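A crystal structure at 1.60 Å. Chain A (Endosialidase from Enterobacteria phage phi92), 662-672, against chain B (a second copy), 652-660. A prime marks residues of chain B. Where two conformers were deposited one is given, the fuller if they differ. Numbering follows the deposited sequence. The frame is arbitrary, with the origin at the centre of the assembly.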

# COMPACT_ATOMS: atom_id res chain seq x y z
N VAL A 662 9.61 -31.93 -48.94
CA VAL A 662 9.84 -32.27 -47.53
C VAL A 662 9.86 -33.79 -47.43
O VAL A 662 8.94 -34.44 -47.92
N SER A 663 10.88 -34.38 -46.82
CA SER A 663 10.92 -35.83 -46.75
C SER A 663 10.22 -36.36 -45.51
O SER A 663 10.09 -35.66 -44.50
N LEU A 664 9.74 -37.60 -45.62
CA LEU A 664 9.09 -38.32 -44.51
C LEU A 664 10.09 -39.39 -44.09
O LEU A 664 10.31 -40.38 -44.79
N GLY A 665 10.72 -39.17 -42.94
CA GLY A 665 11.95 -39.91 -42.62
C GLY A 665 13.13 -39.31 -43.39
O GLY A 665 12.99 -38.33 -44.18
N GLY A 666 14.29 -39.92 -43.18
CA GLY A 666 15.51 -39.53 -43.86
C GLY A 666 16.48 -40.71 -43.93
O GLY A 666 16.24 -41.74 -43.32
N ALA A 667 17.57 -40.55 -44.67
CA ALA A 667 18.53 -41.63 -44.88
C ALA A 667 19.07 -42.26 -43.60
O ALA A 667 19.35 -43.45 -43.58
N SER A 668 19.24 -41.46 -42.55
CA SER A 668 19.71 -41.96 -41.25
C SER A 668 18.62 -41.88 -40.20
O SER A 668 18.90 -41.98 -39.01
N ASN A 669 17.38 -41.67 -40.64
CA ASN A 669 16.23 -41.60 -39.73
C ASN A 669 15.08 -42.29 -40.40
O ASN A 669 14.09 -41.65 -40.81
N ARG A 670 15.23 -43.60 -40.57
CA ARG A 670 14.22 -44.39 -41.27
C ARG A 670 13.16 -44.87 -40.30
O ARG A 670 13.47 -45.38 -39.23
N TRP A 671 11.90 -44.73 -40.68
CA TRP A 671 10.81 -45.36 -39.90
C TRP A 671 11.03 -46.87 -39.94
O TRP A 671 11.55 -47.40 -40.92
N SER A 672 10.63 -47.58 -38.89
CA SER A 672 10.81 -49.04 -38.94
C SER A 672 9.91 -49.66 -40.01
O SER A 672 10.33 -50.59 -40.72
N ASN B 652 8.80 -28.68 -42.49
CA ASN B 652 10.11 -29.31 -42.63
C ASN B 652 10.10 -30.82 -42.54
O ASN B 652 9.11 -31.43 -42.10
N ASN B 653 11.22 -31.41 -42.97
CA ASN B 653 11.40 -32.86 -42.91
C ASN B 653 10.92 -33.40 -41.57
O ASN B 653 11.24 -32.85 -40.51
N PHE B 654 10.17 -34.49 -41.63
CA PHE B 654 9.54 -35.06 -40.44
C PHE B 654 10.02 -36.50 -40.32
O PHE B 654 9.80 -37.33 -41.23
N MET B 655 10.66 -36.79 -39.19
CA MET B 655 11.48 -38.00 -39.05
C MET B 655 11.32 -38.62 -37.66
O MET B 655 11.00 -37.92 -36.69
N PRO B 656 11.57 -39.93 -37.56
CA PRO B 656 11.76 -40.53 -36.23
C PRO B 656 13.11 -40.08 -35.66
O PRO B 656 14.07 -39.87 -36.40
N TYR B 657 13.20 -39.94 -34.34
CA TYR B 657 14.45 -39.48 -33.73
C TYR B 657 15.56 -40.53 -33.90
O TYR B 657 16.69 -40.19 -34.22
N LEU B 658 15.23 -41.79 -33.66
CA LEU B 658 16.17 -42.90 -33.83
C LEU B 658 15.87 -43.67 -35.10
O LEU B 658 14.72 -43.76 -35.52
N ASP B 659 16.90 -44.20 -35.73
CA ASP B 659 16.80 -44.89 -37.01
C ASP B 659 16.32 -46.33 -36.84
O ASP B 659 16.79 -47.07 -35.96
N GLY B 660 15.36 -46.72 -37.69
CA GLY B 660 14.93 -48.10 -37.80
C GLY B 660 14.17 -48.67 -36.61
O GLY B 660 14.13 -49.91 -36.46

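Asp659′, Pro656′ and Asn669 cover the most surface in this contact; a smaller polar cluster lies at the far end, round Asn653′.

Asp659′ is a t rotamer. Its CB leaves the backbone sideways, but the carboxylate comes nearer to chain A and meets Arg670. Arg670 runs m, t, m along its chain, and Asp659′ OD2 lies at the edge of the guanidinium, near its plane. Two nearly straight hydrogen bonds form the salt bridge: Arg670 NE to Asp659′ OD1 at 2.9 Å and Arg670 NH2 to Asp659′ OD2 at 2.8 Å. OD1 of Asp659′ also accepts from the backbone N of Arg670 at 2.8 Å, so one acid grips both side chain and backbone. Just beyond, Gly660′ N donates to Arg670 O at 2.8 Å. Water 1 donates to that same Arg670 O at 2.8 Å and to Leu658′ O at 2.6 Å.

Pro656′ points toward chain A. Its CD lies over one face of Trp671, 3.7 Å from the centroid of the six-membered ring, a CH-pi contact. Trp671 is an m rotamer. Its CB points away, but the indole comes back to the partner. Trp671 CH2 reaches Phe654′ CE2 at 3.7 Å. Phe654′, a t rotamer, also meets Leu664, with Phe654′ CD2 4.0 Å from Leu664 CD1.

Asn669, an m rotamer, closes a type I turn that begins at Gly666. Its ND2 donates to Pro656′ O at 2.9 Å. Its CB packs on Met655′ CB at 3.8 Å. Met655′ is m, t, m, and its CG lies 3.6 Å from Gly665 C.

At the other end, Asn653′, an m rotamer, accepts through OD1 from Ser663 N at 2.9 Å. Ser663 is a p rotamer, and its OG donates within its own chain to Gly665 O at 2.7 Å. Val662, a t rotamer, places CG1 3.3 Å from Asn652′ O.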

# COMPACT_ATOMS: atom_id res chain seq x y z
CB VAL A 662 8.59 -31.77 -46.69
CG1 VAL A 662 8.73 -32.15 -45.25
CG2 VAL A 662 8.41 -30.27 -46.83
CB SER A 663 12.35 -36.38 -46.82
OG SER A 663 13.05 -36.06 -45.65
CB LEU A 664 7.82 -38.96 -45.05
CG LEU A 664 6.94 -39.67 -44.04
CD1 LEU A 664 6.67 -38.72 -42.85
CD2 LEU A 664 5.63 -40.07 -44.76
CB ALA A 667 19.70 -41.16 -45.74
CB SER A 668 20.91 -41.13 -40.75
OG SER A 668 21.82 -40.87 -41.79
CB ASN A 669 15.85 -40.14 -39.44
CG ASN A 669 16.92 -39.41 -38.66
OD1 ASN A 669 17.89 -38.87 -39.25
ND2 ASN A 669 16.75 -39.35 -37.35
CB ARG A 670 14.86 -45.60 -41.96
CG ARG A 670 15.75 -45.24 -43.14
CD ARG A 670 16.67 -46.40 -43.47
NE ARG A 670 17.68 -46.62 -42.43
CZ ARG A 670 18.71 -47.44 -42.61
NH1 ARG A 670 18.85 -48.08 -43.76
NH2 ARG A 670 19.59 -47.60 -41.64
CB TRP A 671 9.45 -45.05 -40.52
CG TRP A 671 9.19 -43.58 -40.63
CD1 TRP A 671 9.39 -42.78 -41.75
CD2 TRP A 671 8.73 -42.71 -39.59
NE1 TRP A 671 9.07 -41.48 -41.44
CE2 TRP A 671 8.65 -41.40 -40.14
CE3 TRP A 671 8.35 -42.90 -38.26
CZ2 TRP A 671 8.23 -40.30 -39.40
CZ3 TRP A 671 7.93 -41.80 -37.51
CH2 TRP A 671 7.85 -40.51 -38.10
CB SER A 672 10.53 -49.68 -37.58
OG SER A 672 9.22 -49.32 -37.13
CB ASN B 652 11.03 -28.73 -41.57
CG ASN B 652 11.21 -27.23 -41.75
OD1 ASN B 652 10.54 -26.41 -41.11
ND2 ASN B 652 12.08 -26.86 -42.68
CB ASN B 653 12.89 -33.22 -43.05
CG ASN B 653 13.48 -32.78 -44.39
OD1 ASN B 653 12.79 -32.71 -45.41
ND2 ASN B 653 14.79 -32.55 -44.39
CB PHE B 654 8.01 -35.00 -40.59
CG PHE B 654 7.28 -35.51 -39.40
CD1 PHE B 654 7.16 -34.72 -38.27
CD2 PHE B 654 6.74 -36.78 -39.40
CE1 PHE B 654 6.48 -35.19 -37.14
CE2 PHE B 654 6.05 -37.24 -38.28
CZ PHE B 654 5.94 -36.45 -37.16
CB MET B 655 12.96 -37.62 -39.22
CG MET B 655 13.29 -37.09 -40.60
SD MET B 655 14.91 -36.28 -40.54
CE MET B 655 14.36 -34.69 -39.82
CB PRO B 656 11.78 -42.03 -36.54
CG PRO B 656 12.32 -42.14 -37.91
CD PRO B 656 11.87 -40.88 -38.65
CB TYR B 657 14.21 -39.24 -32.24
CG TYR B 657 15.32 -38.48 -31.54
CD1 TYR B 657 15.50 -37.12 -31.76
CD2 TYR B 657 16.17 -39.12 -30.63
CE1 TYR B 657 16.50 -36.41 -31.12
CE2 TYR B 657 17.18 -38.41 -29.96
CZ TYR B 657 17.33 -37.05 -30.22
OH TYR B 657 18.31 -36.30 -29.59
CB LEU B 658 16.08 -43.85 -32.62
CG LEU B 658 16.49 -43.16 -31.32
CD1 LEU B 658 16.38 -44.15 -30.16
CD2 LEU B 658 17.93 -42.53 -31.43
CB ASP B 659 18.22 -44.87 -37.63
CG ASP B 659 18.28 -45.47 -39.01
OD1 ASP B 659 17.41 -45.21 -39.86
OD2 ASP B 659 19.25 -46.19 -39.26
O HOH W 1 12.79 -45.12 -36.57